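Local coordinates for farnesyl pyrophosphate synthase (Pseudomonas aeruginosa, PDB 3ZOU), which catalyses the chain-elongating condensation of isopentenyl diphosphate with geranyl diphosphate, giving the fifteen-carbon farnesyl diphosphate, at residues E175-H178 with R179-G183; H135-C138 with L139-T143. All coordinates share one frame; numbering follows the deposited sequence. Where two conformers were deposited one is given.

In the fold
Contact 2 (135-143) comes first along the chain, in the opening turns of helix 135-149, and contact 1 (175-183) follows near the start of helix 171-196. Their centres lie about 24 Å apart and their nearest atoms about 12 Å, with no touch. Helix 171-196 nevertheless ties them together: its early turns carry Lys181 and Thr182 to the geranyl diphosphate, while Leu192 and Leu195, further along the same helix, pack on contact 2. Both belong to the polyprenyl synthetase family region of a mainly helical chain, and both touch the second subunit, so helix 171-196 runs from the substrate pocket to the packing around helix 135-149, near the subunit interface.

Contact 1. Residues E175-H178 with R179-G183; sequences EVMH and RHKTG. With GPP (geranyl diphosphate), chain E.
Two N-H groups of one residue grip the carbonyl oxygen of Val176: the ring ND1 of His180 reaches Val176 O at 2.7 Å, and the backbone N of His180 joins it at 3.2 Å. They arrive from opposite faces of the carbonyl plane. Val176 O lies at the edge of the imidazole, only 12° out of the ring plane. A carbonyl oxygen can only accept, so ND1 carries the proton of this bond, which is nearly straight (162°) and fixes the ring's rotation.

His178 O is also shared, taking Thr182 N at 3.0 Å and Gly183 N at 2.9 Å, the second being the mark of a pi-type turn at 179-183. A water links His178 ND1 to Thr182 OG1.

Lys181 and Met177 lie side by side, CE 3.6 Å from SD in one of two modelled positions of the methionine. CG of Lys181 is anti to its backbone N (chi1 -170°), and a bend at chi3 brings NZ to 3.0 Å from O2A of geranyl diphosphate, a hydrogen bond. The amine is thus held between the substrate and its salt-bridge partner Asp161; Arg95 also hydrogen-bonds the geranyl diphosphate. Toward the second subunit, the Arg179 guanidinium lays one face over Val176 CA, and its NH1 meets Val176 CG2 at 3.6 Å.

Within the helical bundle, helix 154-163 packs on Met177, His180 and Lys181, helix 202-227 on Glu175, His178 and Thr182. Arg26 of the second subunit reaches Val176 and His180 and comes close to Arg179, like charges near each other.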
loop_
_atom_site.group_PDB
_atom_site.type_symbol
_atom_site.label_atom_id
_atom_site.label_comp_id
_atom_site.label_asym_id
_atom_site.label_seq_id
_atom_site.Cartn_x
_atom_site.Cartn_y
_atom_site.Cartn_z
ATOM N N GLU A 175 1.643 17.570 -19.295
ATOM C CA GLU A 175 1.709 16.166 -19.705
ATOM C C GLU A 175 2.499 15.305 -18.712
ATOM O O GLU A 175 2.094 14.155 -18.425
ATOM C CB GLU A 175 2.173 15.989 -21.144
ATOM C CG GLU A 175 1.066 16.521 -22.044
ATOM C CD GLU A 175 1.324 16.324 -23.524
ATOM O OE1 GLU A 175 2.425 15.852 -23.894
ATOM O OE2 GLU A 175 0.388 16.626 -24.288
ATOM N N VAL A 176 3.584 15.888 -18.169
ATOM C CA VAL A 176 4.336 15.177 -17.102
ATOM C C VAL A 176 3.356 14.893 -15.928
ATOM O O VAL A 176 3.344 13.799 -15.375
ATOM C CB VAL A 176 5.511 16.024 -16.566
ATOM C CG1 VAL A 176 6.089 15.487 -15.251
ATOM C CG2 VAL A 176 6.615 15.995 -17.616
ATOM N N MET A 177 2.548 15.881 -15.579
ATOM C CA MET A 177 1.620 15.754 -14.440
ATOM C C MET A 177 0.640 14.633 -14.752
ATOM O O MET A 177 0.433 13.719 -13.966
ATOM C CB MET A 177 0.892 17.044 -14.211
ATOM C CG MET A 177 0.008 17.073 -13.001
ATOM S SD MET A 177 -1.624 16.337 -13.198
ATOM C CE MET A 177 -2.455 17.579 -14.193
ATOM N N HIS A 178 0.016 14.729 -15.930
ATOM C CA HIS A 178 -0.992 13.714 -16.322
ATOM C C HIS A 178 -0.386 12.336 -16.387
ATOM O O HIS A 178 -1.010 11.361 -15.887
ATOM C CB HIS A 178 -1.671 14.037 -17.665
ATOM C CG HIS A 178 -2.675 15.129 -17.590
ATOM N ND1 HIS A 178 -3.569 15.263 -16.573
ATOM C CD2 HIS A 178 -2.924 16.163 -18.449
ATOM C CE1 HIS A 178 -4.335 16.323 -16.802
ATOM N NE2 HIS A 178 -3.951 16.863 -17.942
ATOM N N ARG A 179 0.801 12.198 -16.991
ATOM C CA ARG A 179 1.429 10.905 -17.138
ATOM C C ARG A 179 1.646 10.240 -15.765
ATOM O O ARG A 179 1.518 9.039 -15.634
ATOM C CB ARG A 179 2.728 10.968 -17.952
ATOM C CG ARG A 179 2.533 11.246 -19.451
ATOM C CD ARG A 179 3.844 11.190 -20.285
ATOM N NE ARG A 179 4.956 11.237 -19.375
ATOM C CZ ARG A 179 5.800 12.264 -19.166
ATOM N NH1 ARG A 179 5.765 13.381 -19.935
ATOM N NH2 ARG A 179 6.684 12.138 -18.131
ATOM N N HIS A 180 1.931 11.040 -14.745
ATOM C CA HIS A 180 2.091 10.460 -13.411
ATOM C C HIS A 180 0.726 10.268 -12.747
ATOM O O HIS A 180 0.487 9.186 -12.208
ATOM C CB HIS A 180 2.957 11.397 -12.532
ATOM C CG HIS A 180 4.397 11.371 -12.897
ATOM N ND1 HIS A 180 4.916 12.011 -14.002
ATOM C CD2 HIS A 180 5.465 10.811 -12.263
ATOM C CE1 HIS A 180 6.221 11.820 -14.062
ATOM N NE2 HIS A 180 6.587 11.112 -13.012
ATOM N N LYS A 181 -0.124 11.284 -12.766
ATOM C CA LYS A 181 -1.288 11.280 -11.907
ATOM C C LYS A 181 -2.310 10.259 -12.335
ATOM O O LYS A 181 -2.974 9.626 -11.481
ATOM C CB LYS A 181 -1.941 12.652 -11.864
ATOM C CG LYS A 181 -3.030 12.757 -10.795
ATOM C CD LYS A 181 -3.512 14.144 -10.598
ATOM C CE LYS A 181 -4.390 14.546 -11.731
ATOM N NZ LYS A 181 -5.245 15.712 -11.321
ATOM N N THR A 182 -2.511 10.162 -13.633
ATOM C CA THR A 182 -3.416 9.124 -14.169
ATOM C C THR A 182 -2.729 8.135 -15.115
ATOM O O THR A 182 -3.141 6.959 -15.156
ATOM C CB THR A 182 -4.661 9.736 -14.805
ATOM O OG1 THR A 182 -4.238 10.691 -15.751
ATOM C CG2 THR A 182 -5.550 10.379 -13.786
ATOM N N GLY A 183 -1.672 8.538 -15.820
ATOM C CA GLY A 183 -1.051 7.664 -16.804
ATOM C C GLY A 183 -0.452 6.420 -16.164
ATOM O O GLY A 183 -0.578 5.330 -16.690
HETATM C C1 GPP E . -8.277 12.836 -8.944
HETATM O O1 GPP E . -7.868 14.004 -9.698
HETATM C C2 GPP E . -7.092 12.250 -8.251
HETATM C C3 GPP E . -6.298 11.311 -8.819
HETATM C C4 GPP E . -6.721 10.746 -10.113
HETATM C C5 GPP E . -5.154 10.717 -8.127
HETATM C C6 GPP E . -5.251 11.003 -6.614
HETATM C C7 GPP E . -4.007 10.540 -6.006
HETATM C C8 GPP E . -3.724 10.443 -4.716
HETATM C C9 GPP E . -4.636 10.752 -3.515
HETATM C C10 GPP E . -2.318 9.942 -4.614
HETATM P PA GPP E . -8.781 15.321 -9.657
HETATM O O1A GPP E . -8.815 15.867 -8.204
HETATM O O2A GPP E . -8.171 16.253 -10.685
HETATM O O3A GPP E . -10.145 14.715 -10.251
HETATM P PB GPP E . -11.603 14.601 -9.562
HETATM O O1B GPP E . -11.392 15.009 -8.110
HETATM O O2B GPP E . -12.502 15.572 -10.301
HETATM O O3B GPP E . -11.886 13.119 -9.804
HETATM O O HOH W 1 -4.335 13.158 -14.854
#

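Contact 2. Residues H135-C138 with L139-T143; sequences HAVC and LEMLT
Val137 and Met141, one helical turn apart, make the apolar side-chain contact here, CG1 of the valine standing 4.1 Å from SD of the methionine. The two side chains cross at a slant, and their first torsions differ. In Val137, CG1 is anti to the backbone N (chi1 174°), which sets that methyl beside its own carbonyl carbon. Met141 instead has CG anti to the carbonyl carbon, with an extended chi2 and a bend only at chi3. Its CG thereby lies 3.2 Å from Val137 O, the same oxygen that accepts the backbone N of Met141 at 2.9 Å.

A similar approach of side-chain carbon to carbonyl oxygen recurs at two leucines. Leu142, with chi1 near -77°, brings CD1 to 3.3 Å from Cys138 O, the acceptor of its backbone N at 3.0 Å; its chi2 of 148° departs from the staggered value. Leu139 follows the same course with a regular chi2, its CG being 3.6 Å from His135 O. Glu140 takes a different first torsion, with CG anti to N and the chain bent at chi2, and its OE2 forms a salt bridge with Arg144.

Four successive backbone bonds, from Leu139 N to His135 O through Leu142 N to Cys138 O, have the i to i+4 spacing of an alpha helix. Helix 107-126 covers Met141 and Leu142, and Leu195 of helix 171-196 meets Val137, Glu140 and Met141. Leu139 of the second subunit packs on His135 and Leu142, while His135 of the second subunit packs on Leu139. This reciprocal pairing marks a helix at the dimer interface of the mainly helical prenyl synthase fold.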
loop_
_atom_site.group_PDB
_atom_site.type_symbol
_atom_site.label_atom_id
_atom_site.label_comp_id
_atom_site.label_asym_id
_atom_site.label_seq_id
_atom_site.Cartn_x
_atom_site.Cartn_y
_atom_site.Cartn_z
ATOM N N HIS A 135 4.506 -17.754 -10.341
ATOM C CA HIS A 135 4.996 -16.896 -9.253
ATOM C C HIS A 135 5.765 -15.732 -9.739
ATOM O O HIS A 135 5.649 -14.643 -9.177
ATOM C CB HIS A 135 5.776 -17.694 -8.209
ATOM C CG HIS A 135 4.919 -18.634 -7.435
ATOM N ND1 HIS A 135 5.428 -19.657 -6.654
ATOM C CD2 HIS A 135 3.575 -18.753 -7.369
ATOM C CE1 HIS A 135 4.422 -20.343 -6.145
ATOM N NE2 HIS A 135 3.295 -19.823 -6.569
ATOM N N ALA A 136 6.644 -15.899 -10.725
ATOM C CA ALA A 136 7.388 -14.795 -11.202
ATOM C C ALA A 136 6.490 -13.714 -11.825
ATOM O O ALA A 136 6.819 -12.539 -11.808
ATOM C CB ALA A 136 8.385 -15.289 -12.241
ATOM N N VAL A 137 5.403 -14.156 -12.446
ATOM C CA VAL A 137 4.398 -13.254 -13.004
ATOM C C VAL A 137 3.681 -12.486 -11.886
ATOM O O VAL A 137 3.520 -11.263 -11.997
ATOM C CB VAL A 137 3.396 -13.943 -13.948
ATOM C CG1 VAL A 137 2.316 -12.994 -14.376
ATOM C CG2 VAL A 137 4.138 -14.511 -15.147
ATOM N N CYS A 138 3.281 -13.174 -10.824
ATOM C CA CYS A 138 2.660 -12.448 -9.689
ATOM C C CYS A 138 3.627 -11.370 -9.183
ATOM O O CYS A 138 3.197 -10.249 -8.915
ATOM C CB CYS A 138 2.343 -13.387 -8.563
ATOM S SG CYS A 138 1.177 -14.727 -8.950
ATOM N N LEU A 139 4.889 -11.689 -9.094
ATOM C CA LEU A 139 5.856 -10.730 -8.524
ATOM C C LEU A 139 6.022 -9.512 -9.452
ATOM O O LEU A 139 6.131 -8.365 -9.008
ATOM C CB LEU A 139 7.172 -11.396 -8.229
ATOM C CG LEU A 139 7.161 -12.272 -7.007
ATOM C CD1 LEU A 139 8.411 -13.138 -6.927
ATOM C CD2 LEU A 139 7.116 -11.438 -5.737
ATOM N N GLU A 140 6.029 -9.774 -10.758
ATOM C CA GLU A 140 6.113 -8.696 -11.743
ATOM C C GLU A 140 4.881 -7.787 -11.684
ATOM O O GLU A 140 4.999 -6.544 -11.763
ATOM C CB GLU A 140 6.377 -9.261 -13.179
ATOM C CG GLU A 140 6.536 -8.170 -14.188
ATOM C CD GLU A 140 7.776 -7.294 -14.050
ATOM O OE1 GLU A 140 8.723 -7.551 -13.227
ATOM O OE2 GLU A 140 7.846 -6.251 -14.761
ATOM N N MET A 141 3.728 -8.380 -11.508
ATOM C CA MET A 141 2.453 -7.613 -11.360
ATOM C C MET A 141 2.563 -6.690 -10.142
ATOM O O MET A 141 2.173 -5.540 -10.180
ATOM C CB MET A 141 1.233 -8.568 -11.233
ATOM C CG MET A 141 0.978 -9.323 -12.524
ATOM S SD MET A 141 -0.266 -10.592 -12.318
ATOM C CE MET A 141 -1.700 -9.616 -12.502
ATOM N N LEU A 142 3.044 -7.250 -9.060
ATOM C CA LEU A 142 3.189 -6.481 -7.787
ATOM C C LEU A 142 4.204 -5.376 -7.901
ATOM O O LEU A 142 3.928 -4.274 -7.477
ATOM C CB LEU A 142 3.633 -7.415 -6.698
ATOM C CG LEU A 142 2.548 -8.250 -6.172
ATOM C CD1 LEU A 142 3.000 -9.640 -5.695
ATOM C CD2 LEU A 142 1.884 -7.523 -5.015
ATOM N N THR A 143 5.362 -5.681 -8.504
ATOM C CA THR A 143 6.366 -4.671 -8.782
ATOM C C THR A 143 5.778 -3.546 -9.567
ATOM O O THR A 143 5.933 -2.334 -9.278
ATOM C CB THR A 143 7.528 -5.294 -9.574
ATOM O OG1 THR A 143 8.267 -6.093 -8.686
ATOM C CG2 THR A 143 8.452 -4.235 -10.151
#